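Local coordinates for carbonic anhydrase (Coccomyxa sp. PA, PDB 3UCM), which catalyses the reversible hydration of carbon dioxide to hydrogencarbonate, using a zinc ion bound in each subunit, at the interface of chains A and B. Coordinates in Å, arbitrary orientation; residue numbers count along the deposited sequence, not the author numbering. Chains: chain A/B, Carbonic anhydrase.

Contact 1: the interface of chains A and B. Residues chain A 42, 97, 99, 182, 184, 186, 197, 201; chain B 7, 9, 12.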
loop_
_atom_site.group_PDB
_atom_site.type_symbol
_atom_site.label_atom_id
_atom_site.label_comp_id
_atom_site.label_asym_id
_atom_site.label_seq_id
_atom_site.Cartn_x
_atom_site.Cartn_y
_atom_site.Cartn_z
ATOM N N TYR A 42 0.989 -27.004 -0.763
ATOM C CA TYR A 42 0.042 -26.089 -0.123
ATOM C C TYR A 42 0.530 -24.634 0.151
ATOM O O TYR A 42 1.650 -24.432 0.641
ATOM C CB TYR A 42 -0.397 -26.684 1.225
ATOM C CG TYR A 42 -1.163 -27.987 1.126
ATOM C CD1 TYR A 42 -2.549 -27.987 0.983
ATOM C CD2 TYR A 42 -0.495 -29.226 1.139
ATOM C CE1 TYR A 42 -3.292 -29.199 0.890
ATOM C CE2 TYR A 42 -1.211 -30.448 1.026
ATOM C CZ TYR A 42 -2.616 -30.428 0.903
ATOM O OH TYR A 42 -3.341 -31.603 0.839
ATOM N N HIS A 97 -2.787 -26.562 -3.988
ATOM C CA HIS A 97 -3.897 -26.266 -3.094
ATOM C C HIS A 97 -3.687 -24.996 -2.258
ATOM O O HIS A 97 -2.607 -24.795 -1.666
ATOM C CB HIS A 97 -4.164 -27.485 -2.175
ATOM C CG HIS A 97 -3.998 -28.809 -2.864
ATOM N ND1 HIS A 97 -4.847 -29.242 -3.866
ATOM C CD2 HIS A 97 -3.083 -29.801 -2.698
ATOM C CE1 HIS A 97 -4.452 -30.433 -4.296
ATOM N NE2 HIS A 97 -3.377 -30.788 -3.617
ATOM N N LEU A 99 -5.144 -22.919 0.959
ATOM C CA LEU A 99 -6.074 -22.982 2.123
ATOM C C LEU A 99 -6.378 -21.581 2.692
ATOM O O LEU A 99 -5.441 -20.900 3.164
ATOM C CB LEU A 99 -5.535 -23.878 3.245
ATOM C CG LEU A 99 -5.023 -25.267 2.835
ATOM C CD1 LEU A 99 -4.263 -25.985 3.941
ATOM C CD2 LEU A 99 -6.267 -26.021 2.445
ATOM N N SER A 182 -6.481 -25.624 -6.612
ATOM C CA SER A 182 -7.758 -25.681 -5.933
ATOM C C SER A 182 -7.828 -24.771 -4.695
ATOM O O SER A 182 -6.845 -24.671 -3.971
ATOM C CB SER A 182 -8.087 -27.142 -5.600
ATOM O OG SER A 182 -7.322 -27.576 -4.497
ATOM N N HIS A 184 -9.886 -23.514 -1.021
ATOM C CA HIS A 184 -10.622 -24.202 0.052
ATOM C C HIS A 184 -11.006 -23.295 1.210
ATOM O O HIS A 184 -10.139 -22.759 1.884
ATOM C CB HIS A 184 -9.788 -25.349 0.612
ATOM C CG HIS A 184 -9.348 -26.354 -0.411
ATOM N ND1 HIS A 184 -9.969 -27.586 -0.571
ATOM C CD2 HIS A 184 -8.329 -26.328 -1.307
ATOM C CE1 HIS A 184 -9.351 -28.265 -1.521
ATOM N NE2 HIS A 184 -8.354 -27.526 -1.986
ATOM N N ILE A 186 -11.990 -23.006 4.918
ATOM C CA ILE A 186 -12.073 -23.662 6.250
ATOM C C ILE A 186 -12.033 -22.747 7.472
ATOM O O ILE A 186 -11.683 -21.592 7.353
ATOM C CB ILE A 186 -10.952 -24.606 6.410
ATOM C CG1 ILE A 186 -9.639 -23.821 6.377
ATOM C CG2 ILE A 186 -11.084 -25.657 5.303
ATOM C CD1 ILE A 186 -8.349 -24.647 6.640
ATOM N N GLU A 197 -14.786 -27.768 7.619
ATOM C CA GLU A 197 -14.820 -27.334 6.219
ATOM C C GLU A 197 -16.110 -26.530 5.951
ATOM O O GLU A 197 -17.213 -27.089 6.010
ATOM C CB GLU A 197 -14.790 -28.575 5.348
ATOM C CG GLU A 197 -14.442 -28.401 3.904
ATOM C CD GLU A 197 -14.442 -29.758 3.128
ATOM O OE1 GLU A 197 -13.906 -29.796 2.015
ATOM O OE2 GLU A 197 -14.970 -30.798 3.625
ATOM N N PRO A 201 -14.256 -28.125 -2.010
ATOM C CA PRO A 201 -13.156 -27.740 -2.939
ATOM C C PRO A 201 -13.568 -27.000 -4.206
ATOM O O PRO A 201 -14.516 -27.415 -4.881
ATOM C CB PRO A 201 -12.527 -29.100 -3.317
ATOM C CG PRO A 201 -12.818 -29.996 -2.117
ATOM C CD PRO A 201 -14.140 -29.538 -1.560
ATOM N N ALA B 7 -8.516 -33.051 -4.909
ATOM C CA ALA B 7 -8.281 -32.022 -3.893
ATOM C C ALA B 7 -9.029 -32.357 -2.595
ATOM O O ALA B 7 -9.347 -31.463 -1.817
ATOM C CB ALA B 7 -8.675 -30.633 -4.417
ATOM N N LEU B 9 -10.011 -33.086 1.062
ATOM C CA LEU B 9 -9.402 -32.690 2.346
ATOM C C LEU B 9 -9.425 -33.707 3.490
ATOM O O LEU B 9 -8.702 -33.492 4.471
ATOM C CB LEU B 9 -9.931 -31.342 2.840
ATOM C CG LEU B 9 -9.373 -30.089 2.159
ATOM C CD1 LEU B 9 -9.447 -28.930 3.117
ATOM C CD2 LEU B 9 -7.961 -30.208 1.646
ATOM N N LEU B 12 -6.036 -34.483 5.337
ATOM C CA LEU B 12 -5.681 -33.356 6.238
ATOM C C LEU B 12 -6.539 -33.208 7.507
ATOM O O LEU B 12 -6.001 -32.917 8.575
ATOM C CB LEU B 12 -5.705 -32.008 5.503
ATOM C CG LEU B 12 -4.440 -31.468 4.873
ATOM C CD1 LEU B 12 -4.803 -30.124 4.316
ATOM C CD2 LEU B 12 -3.376 -31.336 5.899
#
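A:His184 turns its CG anti to its own carbonyl carbon (chi1 -56°), and this puts the imidazole against B:Leu9 and B:Ala7 of the partner's N-terminal arm. B:Leu9 comes in obliquely from one side of the ring plane, near the ND1–CE1 rim. Its branch carbon CG sits 3.8 Å from ND1 of A:His184, and methyl CD2 is 4.0 Å from CE1. B:Ala7 takes a different approach: its CB lies in the plane of the same imidazole, at the edge, so the ring is touched from one side of its plane and at its edge.

At the NE2 rim of the imidazole runs a polar chain that belongs wholly to chain A. The hydroxyl of A:Ser182, swung between its backbone N and carbonyl carbon (chi1 76°), links two histidines. OG hydrogen-bonds to NE2 of A:His184 at 2.7 Å, and to ND1 of A:His97 at 3.1 Å in a nearly straight bond that meets the A:His97 ring at its edge. The same serine offers carbon to the arm, with CB 3.7 Å from CB of B:Ala7. An alanine in place of A:His184 would probably open a gap beneath B:Leu9 and leave the A:Ser182 hydroxyl without its NE2 mate.

Farther along the arm, helix 10-26 of chain B brings B:Leu12 down tip to tip on A:Tyr42 and A:Leu99. Methyl CD1 does the touching, 3.9 Å from the phenol ring carbon CE1 of A:Tyr42. No hydrogen bond or salt bridge crosses this patch; the arm is held by apolar packing over strands 42-47, 97-103 and 182-188, while the imidazoles are tied into chain A. A:His97 also backs the phenol from within its own subunit, its CD2 standing 3.6 Å above the ring plane of A:Tyr42, displaced toward the rim.

Contact 2: the interface of chains A and B. Residues chain A 34-38, 40, 63; chain B 49-51, 105, 190.
B:Arg51 reaches into the bend formed by A:Val34 to A:Gln38, and its flat guanidinium is gripped from several directions. NH1 donates to the backbone carbonyl O of A:Val34 at 3.1 Å; the oxygen lies close to the guanidinium plane, although the nitrogen stands above the carbonyl plane, away from a lone pair. The aliphatic part of the arginine runs past A:Val34 in the opposite sense, CD against CB. Its chain bends at chi3 (-69°), and CG of B:Pro190 lies over the centre of one guanidinium face.

Within chain B, the arginine holds B:Asp49 side-on. NE meets OD2 on its syn lone pair at 2.9 Å, and NH2 forms a salt bridge to OD1, while the backbone N of B:Arg51 takes the anti lone pair of OD2. These bonds fix how the carboxylate is turned. B:Asp49 and B:Arg51 belong to the CXDXR zinc-site motif of beta-carbonic anhydrases, in which this pairing orients the aspartate in the active site.

B:Asn105 closes the other end of the guanidinium. Its amide OD1 accepts from NH1 at 2.8 Å on an in-plane lone pair, its backbone O accepts from NH2, and its side chain lies against the backbone of A:Ala35 and A:Gly36.

A:Gln38 crosses from the neighbouring subunit, where it probably forms part of the active-site wall. Extended beyond CG, it lays its amide flat over the carboxylate of B:Asp49, the two planes 10° apart. The amide OE1 accepts twice from B:Ser50, from the hydroxyl OG at 2.5 Å on an in-plane lone pair and from the backbone N at 2.8 Å, which fixes the amide's rotation. Beside it, the backbone N of A:Gly63 donates to the backbone O of B:Ser50 at 2.8 Å.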
loop_
_atom_site.group_PDB
_atom_site.type_symbol
_atom_site.label_atom_id
_atom_site.label_comp_id
_atom_site.label_asym_id
_atom_site.label_seq_id
_atom_site.Cartn_x
_atom_site.Cartn_y
_atom_site.Cartn_z
ATOM N N VAL A 34 15.502 -30.854 2.812
ATOM C CA VAL A 34 15.059 -29.490 2.478
ATOM C C VAL A 34 16.129 -28.381 2.727
ATOM O O VAL A 34 15.778 -27.228 2.939
ATOM C CB VAL A 34 13.703 -29.110 3.166
ATOM C CG1 VAL A 34 12.509 -29.951 2.622
ATOM C CG2 VAL A 34 13.805 -29.208 4.672
ATOM N N ALA A 35 17.410 -28.730 2.680
ATOM C CA ALA A 35 18.486 -27.774 2.936
ATOM C C ALA A 35 18.682 -26.789 1.788
ATOM O O ALA A 35 19.245 -25.683 1.992
ATOM C CB ALA A 35 19.825 -28.500 3.203
ATOM N N GLY A 36 18.260 -27.192 0.580
ATOM C CA GLY A 36 18.715 -26.474 -0.642
ATOM C C GLY A 36 17.611 -26.013 -1.591
ATOM O O GLY A 36 17.881 -25.300 -2.609
ATOM N N SER A 37 16.367 -26.358 -1.241
ATOM C CA SER A 37 15.243 -25.824 -1.963
ATOM C C SER A 37 13.991 -26.262 -1.237
ATOM O O SER A 37 14.083 -27.019 -0.275
ATOM C CB SER A 37 15.243 -26.340 -3.416
ATOM O OG SER A 37 15.058 -27.766 -3.434
ATOM N N GLN A 38 12.850 -25.740 -1.709
ATOM C CA GLN A 38 11.508 -26.113 -1.264
ATOM C C GLN A 38 10.584 -26.353 -2.469
ATOM O O GLN A 38 10.753 -25.746 -3.548
ATOM C CB GLN A 38 10.879 -25.022 -0.400
ATOM C CG GLN A 38 10.420 -23.773 -1.231
ATOM C CD GLN A 38 9.684 -22.705 -0.373
ATOM O OE1 GLN A 38 8.988 -23.033 0.639
ATOM N NE2 GLN A 38 9.899 -21.423 -0.731
ATOM N N PRO A 40 6.646 -26.986 -1.732
ATOM C CA PRO A 40 5.394 -27.353 -1.058
ATOM C C PRO A 40 4.238 -27.528 -2.063
ATOM O O PRO A 40 4.293 -26.993 -3.188
ATOM C CB PRO A 40 5.134 -26.173 -0.118
ATOM C CG PRO A 40 5.819 -25.000 -0.775
ATOM C CD PRO A 40 6.971 -25.541 -1.596
ATOM N N GLY A 63 8.734 -27.711 4.683
ATOM C CA GLY A 63 8.661 -27.886 3.222
ATOM C C GLY A 63 7.285 -28.318 2.671
ATOM O O GLY A 63 7.148 -28.516 1.448
ATOM N N ASP B 49 8.464 -18.722 3.686
ATOM C CA ASP B 49 9.038 -19.976 3.128
ATOM C C ASP B 49 8.543 -21.197 3.891
ATOM O O ASP B 49 8.485 -21.168 5.123
ATOM C CB ASP B 49 10.569 -19.862 3.240
ATOM C CG ASP B 49 11.348 -21.031 2.628
ATOM O OD1 ASP B 49 12.108 -20.812 1.644
ATOM O OD2 ASP B 49 11.280 -22.152 3.183
ATOM N N SER B 50 8.213 -22.284 3.182
ATOM C CA SER B 50 7.558 -23.469 3.812
ATOM C C SER B 50 8.356 -24.272 4.850
ATOM O O SER B 50 7.789 -25.192 5.463
ATOM C CB SER B 50 7.040 -24.436 2.732
ATOM O OG SER B 50 8.089 -24.952 1.936
ATOM N N ARG B 51 9.658 -23.957 5.005
ATOM C CA ARG B 51 10.550 -24.663 5.960
ATOM C C ARG B 51 10.707 -23.980 7.366
ATOM O O ARG B 51 11.295 -24.598 8.289
ATOM C CB ARG B 51 11.932 -24.967 5.343
ATOM C CG ARG B 51 11.880 -25.711 3.961
ATOM C CD ARG B 51 13.158 -25.497 3.050
ATOM N NE ARG B 51 13.297 -24.140 2.513
ATOM C CZ ARG B 51 14.355 -23.685 1.826
ATOM N NH1 ARG B 51 15.407 -24.455 1.568
ATOM N NH2 ARG B 51 14.395 -22.424 1.424
ATOM N N ASN B 105 19.373 -19.712 2.654
ATOM C CA ASN B 105 18.706 -20.282 1.486
ATOM C C ASN B 105 17.403 -19.520 1.138
ATOM O O ASN B 105 16.457 -20.144 0.615
ATOM C CB ASN B 105 18.447 -21.833 1.644
ATOM C CG ASN B 105 18.332 -22.572 0.262
ATOM O OD1 ASN B 105 17.348 -23.287 -0.031
ATOM N ND2 ASN B 105 19.325 -22.350 -0.603
ATOM N N PRO B 190 17.429 -23.829 7.255
ATOM C CA PRO B 190 16.455 -24.902 6.902
ATOM C C PRO B 190 17.057 -26.358 7.025
ATOM O O PRO B 190 16.368 -27.318 7.493
ATOM C CB PRO B 190 16.036 -24.535 5.479
ATOM C CG PRO B 190 16.223 -23.060 5.433
ATOM C CD PRO B 190 17.463 -22.764 6.229
#

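Contact 1 and contact 2 lie about 21 Å apart, measured between the centres of their C-alpha atoms, and share no residue. They are close in sequence on chain A: A:Pro40 belongs to contact 2, and A:Tyr42, at the start of strand 42-47, to contact 1. Two-fold symmetry gives each a twin, so both subunits reach over their partner with N-terminal segments. The apolar contact 1 fastens the start of the arm, while the polar contact 2 lets one subunit complete the other's zinc-site surroundings. This fits the dimer as the basic unit of the family, here within a deposited tetramer.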